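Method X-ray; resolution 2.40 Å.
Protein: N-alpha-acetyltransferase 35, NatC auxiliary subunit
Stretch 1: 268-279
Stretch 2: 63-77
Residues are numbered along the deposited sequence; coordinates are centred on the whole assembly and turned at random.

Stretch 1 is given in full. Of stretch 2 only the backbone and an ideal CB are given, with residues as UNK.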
# COMPACT_ATOMS: atom_id res chain seq x y z
N PRO B 268 -7.10 3.96 33.10
CA PRO B 268 -8.11 2.90 33.04
C PRO B 268 -7.80 1.82 34.05
O PRO B 268 -6.64 1.64 34.47
CB PRO B 268 -7.98 2.38 31.60
CG PRO B 268 -7.32 3.47 30.84
CD PRO B 268 -6.39 4.13 31.82
N PRO B 269 -8.82 1.07 34.49
CA PRO B 269 -8.56 -0.07 35.37
C PRO B 269 -7.58 -1.04 34.73
O PRO B 269 -7.66 -1.33 33.53
CB PRO B 269 -9.94 -0.70 35.56
CG PRO B 269 -10.89 0.41 35.30
CD PRO B 269 -10.25 1.26 34.24
N LYS B 270 -6.63 -1.52 35.53
CA LYS B 270 -5.61 -2.43 35.03
C LYS B 270 -6.25 -3.72 34.52
O LYS B 270 -7.08 -4.33 35.20
CB LYS B 270 -4.60 -2.72 36.13
CG LYS B 270 -3.69 -1.55 36.45
CD LYS B 270 -2.55 -1.96 37.37
CE LYS B 270 -1.61 -0.81 37.65
NZ LYS B 270 -0.51 -1.21 38.58
N GLY B 271 -5.85 -4.13 33.32
CA GLY B 271 -6.42 -5.29 32.67
C GLY B 271 -7.62 -5.01 31.80
O GLY B 271 -8.14 -5.95 31.18
N ALA B 272 -8.09 -3.76 31.75
CA ALA B 272 -9.20 -3.43 30.86
C ALA B 272 -8.81 -3.60 29.40
O ALA B 272 -9.62 -4.05 28.58
CB ALA B 272 -9.66 -1.99 31.12
N PHE B 273 -7.57 -3.26 29.06
CA PHE B 273 -7.03 -3.44 27.72
C PHE B 273 -5.81 -4.34 27.82
O PHE B 273 -4.86 -4.02 28.54
CB PHE B 273 -6.67 -2.09 27.08
CG PHE B 273 -7.82 -1.14 26.98
CD1 PHE B 273 -8.19 -0.35 28.06
CD2 PHE B 273 -8.54 -1.02 25.80
CE1 PHE B 273 -9.25 0.53 27.97
CE2 PHE B 273 -9.60 -0.14 25.70
CZ PHE B 273 -9.96 0.64 26.79
N SER B 274 -5.84 -5.45 27.09
CA SER B 274 -4.77 -6.43 27.19
C SER B 274 -4.74 -7.28 25.92
O SER B 274 -5.62 -7.16 25.06
CB SER B 274 -4.93 -7.31 28.43
OG SER B 274 -6.11 -8.10 28.35
N THR B 275 -3.72 -8.13 25.83
CA THR B 275 -3.62 -9.14 24.79
C THR B 275 -4.33 -10.43 25.17
O THR B 275 -4.07 -11.48 24.57
CB THR B 275 -2.16 -9.42 24.46
OG1 THR B 275 -1.44 -9.72 25.66
CG2 THR B 275 -1.52 -8.21 23.79
N TYR B 276 -5.23 -10.38 26.17
CA TYR B 276 -5.91 -11.57 26.65
C TYR B 276 -6.69 -12.26 25.53
O TYR B 276 -6.71 -13.49 25.45
CB TYR B 276 -6.85 -11.19 27.80
CG TYR B 276 -7.70 -12.32 28.35
CD1 TYR B 276 -8.95 -12.59 27.82
CD2 TYR B 276 -7.27 -13.09 29.43
CE1 TYR B 276 -9.74 -13.62 28.32
CE2 TYR B 276 -8.05 -14.11 29.94
CZ TYR B 276 -9.29 -14.37 29.38
OH TYR B 276 -10.07 -15.38 29.89
N ILE B 277 -7.33 -11.48 24.67
CA ILE B 277 -8.18 -12.06 23.63
C ILE B 277 -7.34 -12.83 22.61
O ILE B 277 -7.82 -13.81 22.02
CB ILE B 277 -9.03 -10.97 22.96
CG1 ILE B 277 -10.09 -11.61 22.06
CG2 ILE B 277 -8.15 -10.02 22.16
CD1 ILE B 277 -10.90 -10.60 21.29
N GLN B 278 -6.10 -12.42 22.39
CA GLN B 278 -5.24 -13.17 21.48
C GLN B 278 -4.89 -14.54 22.05
O GLN B 278 -4.62 -15.47 21.30
CB GLN B 278 -3.95 -12.39 21.19
CG GLN B 278 -4.17 -10.99 20.65
CD GLN B 278 -2.86 -10.29 20.31
OE1 GLN B 278 -1.97 -10.87 19.69
NE2 GLN B 278 -2.74 -9.03 20.73
N LYS B 279 -4.90 -14.68 23.37
CA LYS B 279 -4.42 -15.91 23.98
C LYS B 279 -5.52 -16.95 24.13
O LYS B 279 -5.25 -18.15 24.01
CB LYS B 279 -3.77 -15.61 25.34
CG LYS B 279 -3.34 -16.82 26.13
CD LYS B 279 -2.52 -16.41 27.35
CE LYS B 279 -2.01 -17.62 28.11
NZ LYS B 279 -0.91 -17.29 29.05
N UNK B 63 3.66 -18.34 19.16
CA UNK B 63 2.69 -19.08 19.97
C UNK B 63 1.96 -18.09 20.87
O UNK B 63 2.53 -17.58 21.84
CB UNK B 63 3.37 -20.17 20.80
N UNK B 64 0.68 -17.83 20.55
CA UNK B 64 -0.13 -16.93 21.35
C UNK B 64 -0.55 -17.56 22.68
O UNK B 64 -1.01 -16.84 23.58
CB UNK B 64 -1.37 -16.51 20.56
N UNK B 65 -0.41 -18.87 22.83
CA UNK B 65 -0.71 -19.50 24.12
C UNK B 65 0.32 -19.14 25.18
O UNK B 65 0.05 -19.33 26.37
CB UNK B 65 -0.78 -21.02 23.96
N UNK B 66 1.48 -18.63 24.78
CA UNK B 66 2.54 -18.30 25.71
C UNK B 66 2.60 -16.82 26.04
O UNK B 66 3.58 -16.37 26.65
CB UNK B 66 3.89 -18.75 25.14
N UNK B 67 1.58 -16.05 25.66
CA UNK B 67 1.54 -14.63 26.00
C UNK B 67 1.55 -14.47 27.51
O UNK B 67 0.76 -15.10 28.23
CB UNK B 67 0.31 -13.95 25.40
N UNK B 68 2.46 -13.63 28.01
CA UNK B 68 2.57 -13.37 29.43
C UNK B 68 1.58 -12.28 29.83
O UNK B 68 1.58 -11.19 29.24
CB UNK B 68 4.00 -12.97 29.80
N UNK B 69 0.72 -12.58 30.81
CA UNK B 69 -0.27 -11.64 31.30
C UNK B 69 -0.07 -11.39 32.78
O UNK B 69 0.35 -12.29 33.52
CB UNK B 69 -1.69 -12.15 31.03
N UNK B 70 -0.36 -10.17 33.21
CA UNK B 70 -0.33 -9.83 34.62
C UNK B 70 -1.58 -10.36 35.32
O UNK B 70 -2.54 -10.79 34.68
CB UNK B 70 -0.21 -8.32 34.80
N UNK B 71 -1.54 -10.33 36.65
CA UNK B 71 -2.69 -10.79 37.44
C UNK B 71 -3.93 -9.95 37.13
O UNK B 71 -5.03 -10.50 37.01
CB UNK B 71 -2.37 -10.73 38.94
N UNK B 72 -3.77 -8.63 37.00
CA UNK B 72 -4.90 -7.78 36.65
C UNK B 72 -5.45 -8.14 35.27
O UNK B 72 -6.67 -8.17 35.07
CB UNK B 72 -4.49 -6.31 36.69
N UNK B 73 -4.56 -8.40 34.31
CA UNK B 73 -5.02 -8.77 32.97
C UNK B 73 -5.74 -10.11 32.99
O UNK B 73 -6.71 -10.31 32.25
CB UNK B 73 -3.84 -8.82 31.99
N UNK B 74 -5.28 -11.05 33.82
CA UNK B 74 -5.89 -12.37 33.85
C UNK B 74 -7.22 -12.34 34.61
O UNK B 74 -8.20 -12.97 34.20
CB UNK B 74 -4.93 -13.38 34.49
N UNK B 75 -7.27 -11.58 35.70
CA UNK B 75 -8.41 -11.60 36.60
C UNK B 75 -9.43 -10.50 36.33
O UNK B 75 -10.42 -10.39 37.06
CB UNK B 75 -7.92 -11.49 38.04
N UNK B 76 -9.22 -9.67 35.30
CA UNK B 76 -10.12 -8.56 35.05
C UNK B 76 -11.55 -9.06 34.82
O UNK B 76 -11.78 -9.99 34.04
CB UNK B 76 -9.64 -7.75 33.85
N UNK B 77 -12.50 -8.43 35.51
CA UNK B 77 -13.90 -8.80 35.45
C UNK B 77 -14.72 -7.60 35.01
O UNK B 77 -14.62 -6.53 35.61
CB UNK B 77 -14.39 -9.33 36.80

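Position 63 lies beyond the reach of stretch 1, and its extended backbone leaves the choice wide; a small acceptor could tie down the turn that follows. It is Asp63, whose OD1 accepts from the backbone N of position 65 at 2.9 Å.

At 64 the CA-to-CB bond points toward stretch 1, and the ideal CB already sits 3.5 Å from Gln278 O. So little space favours a small residue such as alanine, serine or glycine. Ser64 fits, and its backbone O lies 3.6 Å from Lys279 CA in a CA-H...O contact. Positions 65 and 66 both point away, so almost any residue could sit there as far as stretch 1 is concerned. They are Ser65, whose backbone O lies 3.2 Å from Lys279 CE, and Leu66, which takes no part in the contact.

Position 67 points toward stretch 1, its ideal CB 4.2 Å from Lys279 CD and 4.6 Å from Thr275 OG1. The surroundings are largely aliphatic, so valine, leucine, isoleucine or methionine would suit. Ile67 reaches Gln278 CB with CD1 at 3.8 Å and Thr275 OG1 with CG2 at 3.2 Å. Any residue here could supply the polar link, because it uses the backbone: Lys279 NZ, at the end of an all-t side chain, donates to Ile67 O at 2.9 Å.

Position 68 points away into space free of stretch 1, where a polar residue is reasonable; it is Glu68.

At 69 the bond again points toward stretch 1, but no atom of stretch 1 lies within 5.5 Å of the ideal CB. The gap, bordered by the Tyr276 ring and the Lys279 methylenes, calls for a longer apolar chain, leucine or methionine. Leu69 spans it: CD1 meets the edge of the ring 3.7 Å from Tyr276 CD2, while CD2 lies 3.5 Å from Thr275 OG1.

Position 70 immediately precedes the helix and is out of reach, so serine, threonine, aspartate or asparagine could cap. In Thr70, OG1 accepts from the backbone N of position 73 at 3.2 Å. Position 71, also out of reach, accepts almost any helix former and is Ala71.

Position 72 points toward Lys270, whose O is 3.6 Å from the ideal CB. A short chain, or one able to turn aside, would fit, and an acid would complement the lysine. Glu72 places OE2 4.3 Å from Lys270 NZ, opposite charges near each other but beyond a salt bridge.

At 73 the bond runs sideways, and the ideal CB lies 4.0 Å from Ser274 CB, suiting a flexible polar chain. Glu73 passes Ser274, accepts from Thr70 N through OE1 at 2.9 Å, and through OE2 accepts from a water that in turn accepts from Thr275 N.

Positions 74 and 75 point away and would take most helix formers, polar or apolar: Ile74 and Glu75.

Position 76 points toward the turn at Gly271, with Gly271 O 3.5 Å from the ideal CB. A flat ring, as in phenylalanine, tyrosine or tryptophan, could lie against this backbone where there is little room for branching at CB toward that oxygen. Phe76 lays one face over Ala272 CA, 3.8 Å from the ring centroid, a CH-pi contact, and its CE2 lies 3.9 Å from Pro269 CB.

Position 77, out of reach, could hold almost any residue and is Asp77.

Stretch 2 63-77: DSSLIELTAEEIEFD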
# COMPACT_ATOMS: atom_id res chain seq x y z
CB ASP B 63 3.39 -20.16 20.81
CG ASP B 63 2.43 -21.18 21.40
OD1 ASP B 63 1.23 -20.87 21.54
OD2 ASP B 63 2.87 -22.30 21.74
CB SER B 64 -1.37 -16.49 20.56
OG SER B 64 -2.04 -17.60 19.99
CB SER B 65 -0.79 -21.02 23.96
OG SER B 65 -1.76 -21.39 23.00
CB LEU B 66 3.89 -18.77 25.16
CG LEU B 66 3.97 -20.24 24.74
CD1 LEU B 66 5.41 -20.60 24.41
CD2 LEU B 66 3.41 -21.17 25.81
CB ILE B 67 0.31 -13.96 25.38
CG1 ILE B 67 0.40 -13.98 23.85
CG2 ILE B 67 0.17 -12.53 25.89
CD1 ILE B 67 -0.86 -13.49 23.14
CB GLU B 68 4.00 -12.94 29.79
CG GLU B 68 5.09 -13.85 29.24
CD GLU B 68 5.05 -15.26 29.81
OE1 GLU B 68 4.61 -15.43 30.97
OE2 GLU B 68 5.46 -16.20 29.11
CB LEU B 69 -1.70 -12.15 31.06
CG LEU B 69 -2.15 -12.39 29.62
CD1 LEU B 69 -3.55 -12.99 29.59
CD2 LEU B 69 -2.10 -11.10 28.82
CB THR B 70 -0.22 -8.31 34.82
OG1 THR B 70 -1.48 -7.70 34.50
CG2 THR B 70 0.85 -7.73 33.91
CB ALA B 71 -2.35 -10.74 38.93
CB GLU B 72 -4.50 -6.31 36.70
CG GLU B 72 -4.18 -5.78 38.09
CD GLU B 72 -2.78 -6.10 38.55
OE1 GLU B 72 -2.31 -7.24 38.32
OE2 GLU B 72 -2.12 -5.21 39.13
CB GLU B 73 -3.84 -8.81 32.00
CG GLU B 73 -3.21 -7.45 31.73
CD GLU B 73 -1.92 -7.54 30.93
OE1 GLU B 73 -1.27 -8.61 30.97
OE2 GLU B 73 -1.55 -6.55 30.26
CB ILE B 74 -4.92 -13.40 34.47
CG1 ILE B 74 -3.69 -13.58 33.58
CG2 ILE B 74 -5.61 -14.74 34.68
CD1 ILE B 74 -2.61 -14.46 34.18
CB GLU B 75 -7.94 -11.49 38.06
CG GLU B 75 -6.92 -12.55 38.48
CD GLU B 75 -7.50 -13.95 38.48
OE1 GLU B 75 -8.74 -14.10 38.51
OE2 GLU B 75 -6.70 -14.92 38.46
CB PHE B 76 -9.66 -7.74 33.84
CG PHE B 76 -10.47 -6.49 33.62
CD1 PHE B 76 -11.64 -6.52 32.87
CD2 PHE B 76 -10.07 -5.29 34.18
CE1 PHE B 76 -12.39 -5.38 32.68
CE2 PHE B 76 -10.82 -4.14 33.99
CZ PHE B 76 -11.98 -4.19 33.24
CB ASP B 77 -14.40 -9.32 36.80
CG ASP B 77 -15.76 -9.99 36.71
OD1 ASP B 77 -16.70 -9.38 36.15
OD2 ASP B 77 -15.90 -11.13 37.20
O HOH W 1 -1.26 -7.24 27.58
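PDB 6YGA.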